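Hydrogenase expression/formation protein (hypb) (Archaeoglobus fulgidus, PDB 2WSM) probably binds and hydrolyses GTP as a nickel- and zinc-binding factor in hydrogenase maturation, with dimerization that depends on GTP. Local coordinates at residues Ala32-Gly37 with Asn131-Met136; Val58-Met63 with Leu111-Asn116; Val164-Ala169 with Asp194-Lys199; Asp143-Lys148 with Glu175-Asp180; Ala18-Glu23 with Met98-Leu103. All blocks are in the same frame, centred on the assembly; numbering follows the deposited sequence.

The five contacts show how a parallel sheet of the P-loop NTPase kind is built and covered. Interactions 1 and 2, with centres about 11 Å apart, lie side by side in the sheet: strands 31-37 and 111-118, one from each, are neighbours, joined by probable hydrogen bonds such as Ile35 N to Ile114 O at 2.6 Å. The probable P-loop follows strand 31-37, and Glu115 of interaction 2 reaches its Thr44. Interaction 5 packs directly on interaction 2, Met63 CE lying 3.5 Å from Ile99 CG2. Interactions 3 and 4 join helices and loops farther out, their centres about 17 Å apart, and interaction 3 lies about 36 Å from interaction 5, centre to centre.

Interaction 1 of 5, residues Ala32-Gly37 with Asn131-Met136; sequences AVNIMG and NYRVVM
Ala32-Gly37 and Asn131-Met136 pair as neighbouring parallel strands of the central sheet, Asn131 lying just before its strand, and the first of them runs into the probable P-loop. At the start of the ladder Asn131 uses both backbone and side chain: its OD1 accepts from Ala32 N at 3.0 Å, the donor standing well above the amide plane, while Ala32 O takes the N-H groups of Asn131 and Tyr132 together. Beyond this fork the bonding alternates regularly, Asn34 N to Tyr132 O, Val134 N to Asn34 O and Met36 N to Val134 O, the last at 2.7 Å and nearly straight (172°). On the face carrying Val33, Ile35, Val134 and Met136, Val33 CG1 meets Val134 CG2 at 3.7 Å, and Ile35 CG2 rests on Met136 SD at 3.8 Å; helix 43-54 packs over Ile35 and Met136. On the other face Met36 and Arg133 lie side by side. The methionine chain bends at its last torsion (chi3 -77°), which places CE 3.6 Å from Arg133 CG. The guanidinium of Arg133 is turned to Glu130, which also accepts from Asn34 ND2, whereas Asn34 OD1 is held by Asn116. Gly37 has phi 152°, where a side chain would jam against the preceding carbonyl. A buried parallel strand leading into a glycine-rich loop and then a helix, as probably here, is characteristic of P-loop NTPase domains.

Interaction 2 of 5, residues Val58-Met63 with Leu111-Asn116; sequences VKIGAM and LLLIEN
Strands 60-63 and 111-116 run parallel, their axes 4.6 Å apart at closest approach and inclined by 17°, with Ile60 beside Leu111 and Met63 beside Ile114. Five backbone bonds stitch them together, from Leu111 N to Lys59 O at one end to Glu115 N to Met63 O at the other; the Gly61 N to Leu111 O bond, second in the series, is 2.8 Å long. On one face Ile60 CG2, anti to its backbone N, reaches Leu113 CD1 at 3.9 Å, and Ile60 CG1 approaches Leu111 CD2. Helix 43-54 lies over Ile60 on this side, as expected of a P-loop NTPase sheet with helices on both faces. On the opposite face Leu112 turns a methyl back over the glycine: CD1 stands 3.7 Å from Gly61 C, and a CB at that glycine would press against it. The same CD1 meets Met63 CG at 3.8 Å, while CD2 lies 4.0 Å from Met63 SD, so that the two branches of Leu112 touch successive atoms of the methionine chain. Glu115 has its CB 3.7 Å from Met63 O and sends its carboxylate away from this strand pair, OE2 to Thr44 of the probable P-loop and OE1 to the backbone N of Asp66.

Interaction 3 of 5, residues Val164-Ala169 with Asp194-Lys199; sequences VALAEA and DLKTGK
With CG anti to the backbone N (chi1 -173°), Asp194 carries its carboxylate to Ala165, whose CB lies 3.4 Å from OD2. The aspartate opens an Asx motif in the loop between strand 189-192 and helix 201-212: OD1 accepts from Thr197 N at 3.0 Å and from Thr197 OG1, the two donors coming from opposite faces of the carboxylate plane. OD2 is met on its syn side by Lys196 NZ in a 2.9 Å salt bridge, and also takes a weak bond from Ala165 N, the one hydrogen bond between the two segments. Both oxygens are therefore held within their own loop while the same group serves as the contact surface for the 3-10 turn 164-166. An alanine at Asp194 would probably leave Lys196 without its counter-charge and free the loop at Thr197 to shift. Beside this polar centre, Thr197 CG2 touches Ala165 CB at 4.1 Å. The extended chain of Lys199 crosses Val164 at about a right angle, its CD 3.9 Å from Val164 CG2.

Interaction 4 of 5, residues Asp143-Lys148 with Glu175-Asp180; sequences DDVVEK and EKMKAD
Lys176 leaves helix 174-184 with CG anti to the backbone N (chi1 172°) and runs across the carbonyl end of Asp143 before meeting two acids. Its CB only starts the climb; CG lies 4.2 Å from Asp143 O, CD is near both that oxygen and Asp143 OD1, and CE packs 3.3 Å from Asp143 O. A bend at the last torsion (chi4 48°) then sets NZ where it reaches both carboxylates. NZ meets Glu147 OE1 at 3.1 Å, standing well above that carboxylate's plane, whereas Asp180 OD2, one helical turn along, receives it on its syn lone pair at 3.0 Å. Asp180 OD2 also accepts from a water that donates to Asp143 O and accepts from Glu147 N, tying the start of the short helix 145-148 to helix 174-184. Beneath this polar layer Met177 CG packs on Asp143 CB at 3.5 Å and its CE touches Val145 CG1; Val146 CG1 lies 3.8 Å from Asp180 CB. Asp143 OD2 turns instead to the backbone N of Asp173. A methionine in place of Lys176 would probably leave Glu147 and Asp180 close together without a shared cation. With OE1 of Glu147 and OD2 of Asp180 4.2 Å apart, the two like charges probably repel, and the ammonium they share is likely to offset this and favour the charged form of both.

Interaction 5 of 5, residues Ala18-Glu23 with Met98-Leu103; sequences AEKNRE and MIYHRL
Asn21 ND2 donates to two backbone oxygens, those of Ala96 and Leu128, and this grip fixes how the amide is turned. The same nitrogen rests on the aliphatic chain of Ile99, 3.4 Å from CG1, a carbon that the first torsion (chi1 76°) puts between the backbone N and the carbonyl carbon. The other end of the amide, OD1, comes up in the plane of the Tyr100 ring at its edge, 3.4 Å from CD1, with the amide and ring planes 30° apart. Across Asn21, at about a right angle, Leu103 CD1 comes to 3.5 Å from Asn21 CB, so that Asn21 touches Ile99, Tyr100 and Leu103. One residue earlier, Lys20 bends at its third torsion (chi3 81°), which sets CE 3.1 Å from Tyr100 OH and 3.5 Å from Tyr100 CE1, an oblique approach to the ring; no hydrogen bond crosses between the two segments. Thus a buried polar side chain does much of the packing while its N-H groups are taken by backbone carbonyls. Helix 12-28 is thereby joined to the end of helix 96-100, whose Ile99 touches Met63 of strand 60-64 and Ile114 of strand 111-118, while Leu103 lies on Leu112.

Interaction 1 of 5, residues Ala32-Gly37 with Asn131-Met136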
# COMPACT_ATOMS: atom_id res chain seq x y z
N ALA A 32 -9.69 -19.17 5.43
CA ALA A 32 -8.42 -18.44 5.40
C ALA A 32 -8.57 -16.99 5.86
O ALA A 32 -9.49 -16.27 5.43
CB ALA A 32 -7.79 -18.49 4.02
N VAL A 33 -7.65 -16.57 6.71
CA VAL A 33 -7.64 -15.22 7.26
C VAL A 33 -6.37 -14.49 6.84
O VAL A 33 -5.25 -14.94 7.13
CB VAL A 33 -7.71 -15.24 8.79
CG1 VAL A 33 -7.78 -13.81 9.36
CG2 VAL A 33 -8.88 -16.09 9.24
N ASN A 34 -6.55 -13.37 6.14
CA ASN A 34 -5.46 -12.51 5.74
C ASN A 34 -5.19 -11.53 6.88
O ASN A 34 -5.99 -10.63 7.14
CB ASN A 34 -5.88 -11.76 4.46
CG ASN A 34 -4.85 -10.74 4.00
OD1 ASN A 34 -3.75 -10.66 4.54
ND2 ASN A 34 -5.22 -9.96 2.99
N ILE A 35 -4.08 -11.71 7.59
CA ILE A 35 -3.80 -10.88 8.76
C ILE A 35 -2.78 -9.81 8.45
O ILE A 35 -1.60 -10.09 8.27
CB ILE A 35 -3.34 -11.70 9.98
CG1 ILE A 35 -4.42 -12.71 10.37
CG2 ILE A 35 -3.00 -10.76 11.16
CD1 ILE A 35 -3.93 -13.79 11.29
N MET A 36 -3.26 -8.58 8.40
CA MET A 36 -2.44 -7.45 7.98
C MET A 36 -2.04 -6.59 9.16
O MET A 36 -2.66 -6.63 10.22
CB MET A 36 -3.20 -6.63 6.94
CG MET A 36 -3.26 -7.27 5.56
SD MET A 36 -4.51 -6.54 4.48
CE MET A 36 -5.99 -7.31 5.16
N GLY A 37 -0.98 -5.81 8.98
CA GLY A 37 -0.51 -4.92 10.02
C GLY A 37 0.97 -4.66 9.92
O GLY A 37 1.72 -5.44 9.33
N ASN A 131 -11.09 -15.63 3.06
CA ASN A 131 -12.43 -15.48 3.62
C ASN A 131 -12.61 -14.19 4.45
O ASN A 131 -13.66 -13.54 4.38
CB ASN A 131 -12.78 -16.68 4.51
CG ASN A 131 -12.67 -18.01 3.77
OD1 ASN A 131 -11.59 -18.39 3.29
ND2 ASN A 131 -13.78 -18.73 3.69
N TYR A 132 -11.61 -13.83 5.24
CA TYR A 132 -11.68 -12.66 6.11
C TYR A 132 -10.38 -11.87 6.17
O TYR A 132 -9.29 -12.43 6.04
CB TYR A 132 -12.11 -13.06 7.52
CG TYR A 132 -13.44 -13.76 7.54
CD1 TYR A 132 -13.52 -15.14 7.39
CD2 TYR A 132 -14.62 -13.04 7.68
CE1 TYR A 132 -14.74 -15.79 7.39
CE2 TYR A 132 -15.85 -13.67 7.68
CZ TYR A 132 -15.90 -15.05 7.53
OH TYR A 132 -17.11 -15.70 7.53
N ARG A 133 -10.51 -10.58 6.40
CA ARG A 133 -9.37 -9.70 6.53
C ARG A 133 -9.30 -9.16 7.95
O ARG A 133 -10.28 -8.63 8.48
CB ARG A 133 -9.49 -8.53 5.54
CG ARG A 133 -9.10 -8.87 4.11
CD ARG A 133 -10.18 -8.45 3.11
NE ARG A 133 -11.12 -9.56 2.91
CZ ARG A 133 -11.19 -10.29 1.80
NH1 ARG A 133 -10.40 -10.03 0.76
NH2 ARG A 133 -12.06 -11.28 1.72
N VAL A 134 -8.14 -9.31 8.58
CA VAL A 134 -7.91 -8.69 9.87
C VAL A 134 -6.79 -7.68 9.73
O VAL A 134 -5.79 -7.91 9.04
CB VAL A 134 -7.59 -9.75 10.95
CG1 VAL A 134 -7.30 -9.08 12.29
CG2 VAL A 134 -8.77 -10.72 11.10
N VAL A 135 -6.97 -6.53 10.36
CA VAL A 135 -5.95 -5.51 10.36
C VAL A 135 -5.59 -5.21 11.81
O VAL A 135 -6.44 -4.81 12.59
CB VAL A 135 -6.39 -4.20 9.65
CG1 VAL A 135 -5.25 -3.20 9.64
CG2 VAL A 135 -6.85 -4.49 8.24
N MET A 136 -4.33 -5.43 12.14
CA MET A 136 -3.83 -5.27 13.50
C MET A 136 -3.00 -4.00 13.61
O MET A 136 -2.17 -3.72 12.75
CB MET A 136 -2.95 -6.46 13.88
CG MET A 136 -3.71 -7.78 13.98
SD MET A 136 -2.65 -9.14 14.55
CE MET A 136 -2.28 -8.61 16.22

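Interaction 2 of 5, residues Val58-Met63 with Leu111-Asn116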
# COMPACT_ATOMS: atom_id res chain seq x y z
N VAL A 58 -8.89 -27.61 16.74
CA VAL A 58 -8.95 -27.12 15.36
C VAL A 58 -7.62 -27.27 14.64
O VAL A 58 -6.58 -26.88 15.17
CB VAL A 58 -9.36 -25.63 15.33
CG1 VAL A 58 -9.40 -25.11 13.91
CG2 VAL A 58 -10.71 -25.44 16.02
N LYS A 59 -7.66 -27.82 13.43
CA LYS A 59 -6.45 -27.99 12.63
C LYS A 59 -6.04 -26.68 11.94
O LYS A 59 -6.75 -26.19 11.06
CB LYS A 59 -6.64 -29.10 11.60
CG LYS A 59 -5.39 -29.42 10.79
CD LYS A 59 -4.36 -30.18 11.62
CE LYS A 59 -3.25 -30.77 10.75
NZ LYS A 59 -2.35 -29.72 10.21
N ILE A 60 -4.90 -26.14 12.33
CA ILE A 60 -4.47 -24.82 11.87
C ILE A 60 -3.22 -24.86 11.01
O ILE A 60 -2.24 -25.54 11.35
CB ILE A 60 -4.20 -23.90 13.08
CG1 ILE A 60 -5.48 -23.67 13.87
CG2 ILE A 60 -3.61 -22.57 12.62
CD1 ILE A 60 -5.25 -23.05 15.24
N GLY A 61 -3.25 -24.12 9.91
CA GLY A 61 -2.06 -23.89 9.10
C GLY A 61 -1.63 -22.44 9.24
O GLY A 61 -2.44 -21.56 9.52
N ALA A 62 -0.34 -22.19 9.05
CA ALA A 62 0.19 -20.84 9.12
C ALA A 62 1.12 -20.53 7.95
O ALA A 62 2.06 -21.27 7.68
CB ALA A 62 0.92 -20.63 10.44
N MET A 63 0.83 -19.43 7.26
CA MET A 63 1.70 -18.92 6.22
C MET A 63 2.25 -17.57 6.67
O MET A 63 1.51 -16.59 6.80
CB MET A 63 0.92 -18.77 4.91
CG MET A 63 0.34 -20.10 4.41
SD MET A 63 -0.40 -20.00 2.77
CE MET A 63 1.04 -19.61 1.78
N LEU A 111 -8.45 -24.05 9.46
CA LEU A 111 -8.19 -22.62 9.53
C LEU A 111 -6.77 -22.34 9.07
O LEU A 111 -5.81 -22.91 9.59
CB LEU A 111 -8.38 -22.15 10.98
CG LEU A 111 -8.08 -20.69 11.31
CD1 LEU A 111 -9.11 -19.77 10.67
CD2 LEU A 111 -8.04 -20.49 12.82
N LEU A 112 -6.64 -21.47 8.07
CA LEU A 112 -5.35 -21.05 7.54
C LEU A 112 -5.07 -19.59 7.87
O LEU A 112 -5.70 -18.68 7.31
CB LEU A 112 -5.31 -21.25 6.03
CG LEU A 112 -4.00 -20.82 5.35
CD1 LEU A 112 -2.84 -21.64 5.87
CD2 LEU A 112 -4.13 -20.97 3.85
N LEU A 113 -4.13 -19.37 8.77
CA LEU A 113 -3.76 -18.02 9.19
C LEU A 113 -2.64 -17.46 8.30
O LEU A 113 -1.53 -17.97 8.29
CB LEU A 113 -3.35 -18.01 10.66
CG LEU A 113 -4.50 -18.49 11.56
CD1 LEU A 113 -4.06 -18.67 13.01
CD2 LEU A 113 -5.69 -17.55 11.46
N ILE A 114 -2.97 -16.41 7.55
CA ILE A 114 -2.03 -15.83 6.60
C ILE A 114 -1.52 -14.47 7.07
O ILE A 114 -2.25 -13.47 7.07
CB ILE A 114 -2.64 -15.69 5.20
CG1 ILE A 114 -3.22 -17.04 4.74
CG2 ILE A 114 -1.60 -15.18 4.22
CD1 ILE A 114 -3.74 -17.02 3.30
N GLU A 115 -0.26 -14.45 7.47
CA GLU A 115 0.38 -13.23 7.93
C GLU A 115 0.97 -12.43 6.76
O GLU A 115 1.94 -12.84 6.12
CB GLU A 115 1.47 -13.57 8.95
CG GLU A 115 2.19 -12.35 9.49
CD GLU A 115 3.45 -12.73 10.23
OE1 GLU A 115 4.48 -12.96 9.56
OE2 GLU A 115 3.40 -12.79 11.47
N ASN A 116 0.36 -11.29 6.48
CA ASN A 116 0.84 -10.43 5.41
C ASN A 116 2.14 -9.72 5.79
O ASN A 116 2.56 -9.74 6.95
CB ASN A 116 -0.24 -9.40 5.04
CG ASN A 116 -0.30 -9.13 3.55
OD1 ASN A 116 0.71 -8.86 2.91
ND2 ASN A 116 -1.49 -9.23 2.98

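Interaction 3 of 5, residues Val164-Ala169 with Asp194-Lys199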
# COMPACT_ATOMS: atom_id res chain seq x y z
N VAL A 164 -2.79 -2.72 24.30
CA VAL A 164 -3.45 -1.57 24.93
C VAL A 164 -2.95 -1.26 26.35
O VAL A 164 -2.97 -0.10 26.77
CB VAL A 164 -4.99 -1.71 24.94
CG1 VAL A 164 -5.52 -1.90 23.53
CG2 VAL A 164 -5.42 -2.87 25.84
N ALA A 165 -2.51 -2.28 27.08
CA ALA A 165 -2.01 -2.06 28.44
C ALA A 165 -0.74 -1.20 28.45
O ALA A 165 -0.26 -0.82 29.52
CB ALA A 165 -1.77 -3.38 29.16
N LEU A 166 -0.21 -0.89 27.28
CA LEU A 166 0.91 0.04 27.16
C LEU A 166 0.44 1.43 26.74
O LEU A 166 1.24 2.35 26.61
CB LEU A 166 1.95 -0.49 26.17
CG LEU A 166 2.61 -1.82 26.51
CD1 LEU A 166 3.71 -2.15 25.52
CD2 LEU A 166 3.15 -1.81 27.93
N ALA A 167 -0.87 1.57 26.53
CA ALA A 167 -1.45 2.82 26.03
C ALA A 167 -0.96 4.04 26.81
O ALA A 167 -0.31 4.93 26.26
CB ALA A 167 -2.96 2.76 26.06
N GLU A 168 -1.30 4.06 28.09
CA GLU A 168 -0.93 5.16 28.97
C GLU A 168 0.56 5.43 28.90
O GLU A 168 0.99 6.56 28.67
CB GLU A 168 -1.35 4.84 30.41
CG GLU A 168 -1.79 6.07 31.19
CD GLU A 168 -2.94 6.79 30.52
OE1 GLU A 168 -4.06 6.24 30.52
OE2 GLU A 168 -2.71 7.89 29.99
N ALA A 169 1.36 4.38 29.09
CA ALA A 169 2.82 4.51 29.12
C ALA A 169 3.39 5.20 27.89
O ALA A 169 4.40 5.89 27.99
CB ALA A 169 3.46 3.14 29.30
N ASP A 194 -4.72 -7.03 24.63
CA ASP A 194 -3.41 -7.09 25.26
C ASP A 194 -3.16 -8.53 25.68
O ASP A 194 -3.72 -9.01 26.66
CB ASP A 194 -3.34 -6.17 26.47
CG ASP A 194 -1.95 -6.09 27.05
OD1 ASP A 194 -1.70 -6.76 28.07
OD2 ASP A 194 -1.10 -5.36 26.48
N LEU A 195 -2.33 -9.23 24.92
CA LEU A 195 -2.12 -10.66 25.15
C LEU A 195 -1.54 -10.93 26.55
O LEU A 195 -1.91 -11.91 27.20
CB LEU A 195 -1.25 -11.27 24.04
CG LEU A 195 -1.99 -11.41 22.70
CD1 LEU A 195 -1.11 -12.03 21.61
CD2 LEU A 195 -3.26 -12.23 22.88
N LYS A 196 -0.66 -10.05 27.01
CA LYS A 196 -0.07 -10.17 28.35
C LYS A 196 -1.16 -10.32 29.41
O LYS A 196 -1.12 -11.25 30.22
CB LYS A 196 0.80 -8.96 28.67
CG LYS A 196 2.03 -8.80 27.79
CD LYS A 196 2.81 -7.54 28.14
CE LYS A 196 1.97 -6.27 27.96
NZ LYS A 196 1.70 -5.94 26.52
N THR A 197 -2.12 -9.41 29.40
CA THR A 197 -3.18 -9.40 30.40
C THR A 197 -4.39 -10.24 29.96
O THR A 197 -5.36 -10.38 30.70
CB THR A 197 -3.65 -7.96 30.70
OG1 THR A 197 -4.41 -7.45 29.60
CG2 THR A 197 -2.45 -7.06 30.95
N GLY A 198 -4.32 -10.78 28.74
CA GLY A 198 -5.38 -11.62 28.21
C GLY A 198 -6.57 -10.84 27.68
O GLY A 198 -7.52 -11.43 27.15
N LYS A 199 -6.53 -9.52 27.81
CA LYS A 199 -7.63 -8.67 27.37
C LYS A 199 -7.93 -8.86 25.87
O LYS A 199 -7.03 -8.78 25.04
CB LYS A 199 -7.29 -7.21 27.67
CG LYS A 199 -8.44 -6.24 27.53
CD LYS A 199 -8.03 -4.84 27.97
CE LYS A 199 -9.14 -3.83 27.74
NZ LYS A 199 -8.68 -2.43 27.99

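Interaction 4 of 5, residues Asp143-Lys148 with Glu175-Asp180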
# COMPACT_ATOMS: atom_id res chain seq x y z
N ASP A 143 -1.53 6.95 18.03
CA ASP A 143 -2.99 6.88 17.97
C ASP A 143 -3.61 7.59 16.76
O ASP A 143 -4.83 7.67 16.64
CB ASP A 143 -3.62 7.37 19.28
CG ASP A 143 -3.14 8.75 19.68
OD1 ASP A 143 -3.01 9.61 18.79
OD2 ASP A 143 -2.90 8.97 20.88
N ASP A 144 -2.77 8.10 15.87
CA ASP A 144 -3.24 8.66 14.60
C ASP A 144 -2.98 7.71 13.42
O ASP A 144 -3.21 8.06 12.27
CB ASP A 144 -2.55 10.00 14.33
CG ASP A 144 -1.06 9.85 14.13
OD1 ASP A 144 -0.48 8.86 14.63
OD2 ASP A 144 -0.46 10.73 13.48
N VAL A 145 -2.48 6.52 13.72
CA VAL A 145 -2.17 5.53 12.69
C VAL A 145 -3.42 5.05 11.94
O VAL A 145 -3.37 4.78 10.75
CB VAL A 145 -1.40 4.33 13.28
CG1 VAL A 145 -2.25 3.64 14.33
CG2 VAL A 145 -0.98 3.35 12.17
N VAL A 146 -4.55 4.95 12.63
CA VAL A 146 -5.78 4.57 11.94
C VAL A 146 -6.20 5.65 10.95
O VAL A 146 -6.48 5.37 9.79
CB VAL A 146 -6.94 4.27 12.91
CG1 VAL A 146 -8.22 4.03 12.13
CG2 VAL A 146 -6.61 3.07 13.80
N GLU A 147 -6.23 6.90 11.41
CA GLU A 147 -6.69 7.97 10.54
C GLU A 147 -5.73 8.26 9.38
O GLU A 147 -6.15 8.74 8.34
CB GLU A 147 -7.02 9.24 11.34
CG GLU A 147 -5.85 9.91 12.03
CD GLU A 147 -6.27 11.20 12.73
OE1 GLU A 147 -5.68 11.53 13.78
OE2 GLU A 147 -7.20 11.87 12.23
N LYS A 148 -4.46 7.95 9.57
CA LYS A 148 -3.47 8.07 8.51
C LYS A 148 -3.61 7.00 7.42
O LYS A 148 -3.09 7.17 6.33
CB LYS A 148 -2.05 7.96 9.08
CG LYS A 148 -1.51 9.21 9.76
CD LYS A 148 -0.13 8.89 10.33
CE LYS A 148 0.59 10.14 10.82
NZ LYS A 148 1.88 9.78 11.49
N GLU A 175 -9.18 5.20 22.92
CA GLU A 175 -10.56 5.47 22.55
C GLU A 175 -10.66 6.30 21.27
O GLU A 175 -11.68 6.26 20.58
CB GLU A 175 -11.31 6.13 23.71
CG GLU A 175 -11.58 5.15 24.85
CD GLU A 175 -12.27 3.88 24.37
OE1 GLU A 175 -13.35 3.99 23.74
OE2 GLU A 175 -11.73 2.77 24.60
N LYS A 176 -9.61 7.03 20.95
CA LYS A 176 -9.53 7.74 19.67
C LYS A 176 -9.24 6.77 18.52
O LYS A 176 -9.79 6.90 17.42
CB LYS A 176 -8.44 8.81 19.73
CG LYS A 176 -8.17 9.46 18.40
CD LYS A 176 -6.85 10.20 18.41
CE LYS A 176 -6.42 10.53 16.98
NZ LYS A 176 -7.55 11.13 16.21
N MET A 177 -8.37 5.80 18.78
CA MET A 177 -8.03 4.82 17.76
C MET A 177 -9.29 4.02 17.41
O MET A 177 -9.60 3.80 16.24
CB MET A 177 -6.89 3.91 18.24
CG MET A 177 -5.60 4.65 18.48
SD MET A 177 -4.24 3.63 19.08
CE MET A 177 -3.82 2.69 17.61
N LYS A 178 -10.01 3.60 18.44
CA LYS A 178 -11.26 2.87 18.26
C LYS A 178 -12.27 3.67 17.44
O LYS A 178 -12.85 3.15 16.48
CB LYS A 178 -11.86 2.51 19.62
CG LYS A 178 -13.10 1.64 19.55
CD LYS A 178 -13.50 1.14 20.94
CE LYS A 178 -14.82 0.37 20.92
NZ LYS A 178 -14.73 -0.96 20.24
N ALA A 179 -12.48 4.94 17.82
CA ALA A 179 -13.44 5.81 17.15
C ALA A 179 -13.08 6.10 15.69
O ALA A 179 -13.95 6.14 14.83
CB ALA A 179 -13.61 7.12 17.94
N ASP A 180 -11.80 6.32 15.42
CA ASP A 180 -11.35 6.53 14.05
C ASP A 180 -11.58 5.27 13.21
O ASP A 180 -11.97 5.35 12.05
CB ASP A 180 -9.87 6.93 14.01
CG ASP A 180 -9.60 8.28 14.66
OD1 ASP A 180 -10.56 9.05 14.83
OD2 ASP A 180 -8.44 8.58 15.00
O HOH W 1 -6.32 6.91 14.56

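Interaction 5 of 5, residues Ala18-Glu23 with Met98-Leu103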
# COMPACT_ATOMS: atom_id res chain seq x y z
N ALA A 18 -6.73 -15.22 -7.57
CA ALA A 18 -7.49 -15.03 -6.34
C ALA A 18 -8.77 -15.86 -6.33
O ALA A 18 -9.16 -16.42 -5.29
CB ALA A 18 -7.81 -13.57 -6.13
N GLU A 19 -9.43 -15.94 -7.48
CA GLU A 19 -10.65 -16.73 -7.62
C GLU A 19 -10.34 -18.21 -7.48
O GLU A 19 -11.11 -18.96 -6.88
CB GLU A 19 -11.30 -16.46 -8.99
CG GLU A 19 -12.45 -17.41 -9.33
CD GLU A 19 -12.84 -17.37 -10.81
OE1 GLU A 19 -12.08 -16.82 -11.63
OE2 GLU A 19 -13.92 -17.91 -11.15
N LYS A 20 -9.20 -18.63 -8.03
CA LYS A 20 -8.79 -20.03 -7.93
C LYS A 20 -8.45 -20.41 -6.49
O LYS A 20 -8.81 -21.50 -6.03
CB LYS A 20 -7.60 -20.32 -8.85
CG LYS A 20 -7.93 -20.24 -10.33
CD LYS A 20 -6.66 -20.03 -11.15
CE LYS A 20 -5.91 -21.33 -11.37
NZ LYS A 20 -6.39 -22.03 -12.61
N ASN A 21 -7.77 -19.51 -5.79
CA ASN A 21 -7.44 -19.74 -4.39
C ASN A 21 -8.72 -19.88 -3.57
O ASN A 21 -8.82 -20.75 -2.70
CB ASN A 21 -6.54 -18.64 -3.83
CG ASN A 21 -5.16 -18.63 -4.48
OD1 ASN A 21 -4.78 -19.57 -5.18
ND2 ASN A 21 -4.40 -17.56 -4.25
N ARG A 22 -9.69 -19.02 -3.88
CA ARG A 22 -10.97 -19.02 -3.17
C ARG A 22 -11.75 -20.31 -3.42
O ARG A 22 -12.27 -20.93 -2.49
CB ARG A 22 -11.79 -17.78 -3.57
CG ARG A 22 -13.09 -17.60 -2.80
CD ARG A 22 -13.64 -16.18 -2.95
NE ARG A 22 -12.93 -15.22 -2.11
CZ ARG A 22 -12.05 -14.32 -2.56
NH1 ARG A 22 -11.78 -14.24 -3.85
NH2 ARG A 22 -11.45 -13.50 -1.71
N GLU A 23 -11.82 -20.74 -4.68
CA GLU A 23 -12.50 -21.99 -4.99
C GLU A 23 -11.83 -23.18 -4.33
O GLU A 23 -12.50 -24.05 -3.77
CB GLU A 23 -12.61 -22.20 -6.51
CG GLU A 23 -13.27 -23.51 -6.93
CD GLU A 23 -14.54 -23.84 -6.14
OE1 GLU A 23 -15.18 -22.92 -5.59
OE2 GLU A 23 -14.90 -25.04 -6.07
N MET A 98 1.60 -15.80 -4.79
CA MET A 98 2.52 -16.27 -3.76
C MET A 98 2.00 -17.48 -2.98
O MET A 98 2.79 -18.24 -2.42
CB MET A 98 2.84 -15.16 -2.76
CG MET A 98 3.83 -14.13 -3.26
SD MET A 98 3.98 -12.82 -2.04
CE MET A 98 4.78 -11.53 -3.01
N ILE A 99 0.69 -17.66 -2.93
CA ILE A 99 0.15 -18.77 -2.17
C ILE A 99 -0.52 -19.80 -3.07
O ILE A 99 -0.91 -20.87 -2.61
CB ILE A 99 -0.87 -18.31 -1.10
CG1 ILE A 99 -2.20 -17.95 -1.75
CG2 ILE A 99 -0.30 -17.15 -0.27
CD1 ILE A 99 -3.23 -17.41 -0.77
N TYR A 100 -0.66 -19.46 -4.34
CA TYR A 100 -1.42 -20.27 -5.28
C TYR A 100 -0.97 -21.73 -5.28
O TYR A 100 -1.81 -22.63 -5.26
CB TYR A 100 -1.34 -19.65 -6.67
CG TYR A 100 -1.84 -20.52 -7.79
CD1 TYR A 100 -3.11 -21.06 -7.76
CD2 TYR A 100 -1.04 -20.76 -8.91
CE1 TYR A 100 -3.57 -21.85 -8.79
CE2 TYR A 100 -1.49 -21.55 -9.95
CZ TYR A 100 -2.76 -22.09 -9.89
OH TYR A 100 -3.21 -22.87 -10.92
N HIS A 101 0.34 -21.96 -5.27
CA HIS A 101 0.88 -23.32 -5.24
C HIS A 101 1.10 -23.85 -3.82
O HIS A 101 1.52 -24.99 -3.64
CB HIS A 101 2.22 -23.40 -5.98
CG HIS A 101 2.18 -22.82 -7.36
ND1 HIS A 101 1.53 -23.44 -8.41
CD2 HIS A 101 2.72 -21.68 -7.86
CE1 HIS A 101 1.67 -22.70 -9.50
NE2 HIS A 101 2.38 -21.63 -9.20
N ARG A 102 0.82 -23.02 -2.82
CA ARG A 102 1.10 -23.41 -1.44
C ARG A 102 -0.14 -23.96 -0.74
O ARG A 102 -0.04 -24.75 0.19
CB ARG A 102 1.66 -22.22 -0.65
CG ARG A 102 2.98 -21.67 -1.21
CD ARG A 102 4.15 -22.58 -0.86
NE ARG A 102 4.26 -23.70 -1.78
CZ ARG A 102 4.74 -24.90 -1.46
NH1 ARG A 102 4.79 -25.85 -2.38
NH2 ARG A 102 5.16 -25.15 -0.22
N LEU A 103 -1.31 -23.54 -1.22
CA LEU A 103 -2.57 -23.89 -0.59
C LEU A 103 -2.81 -25.39 -0.45
O LEU A 103 -3.41 -25.84 0.53
CB LEU A 103 -3.73 -23.24 -1.35
CG LEU A 103 -3.82 -21.73 -1.14
CD1 LEU A 103 -4.98 -21.13 -1.91
CD2 LEU A 103 -3.97 -21.43 0.35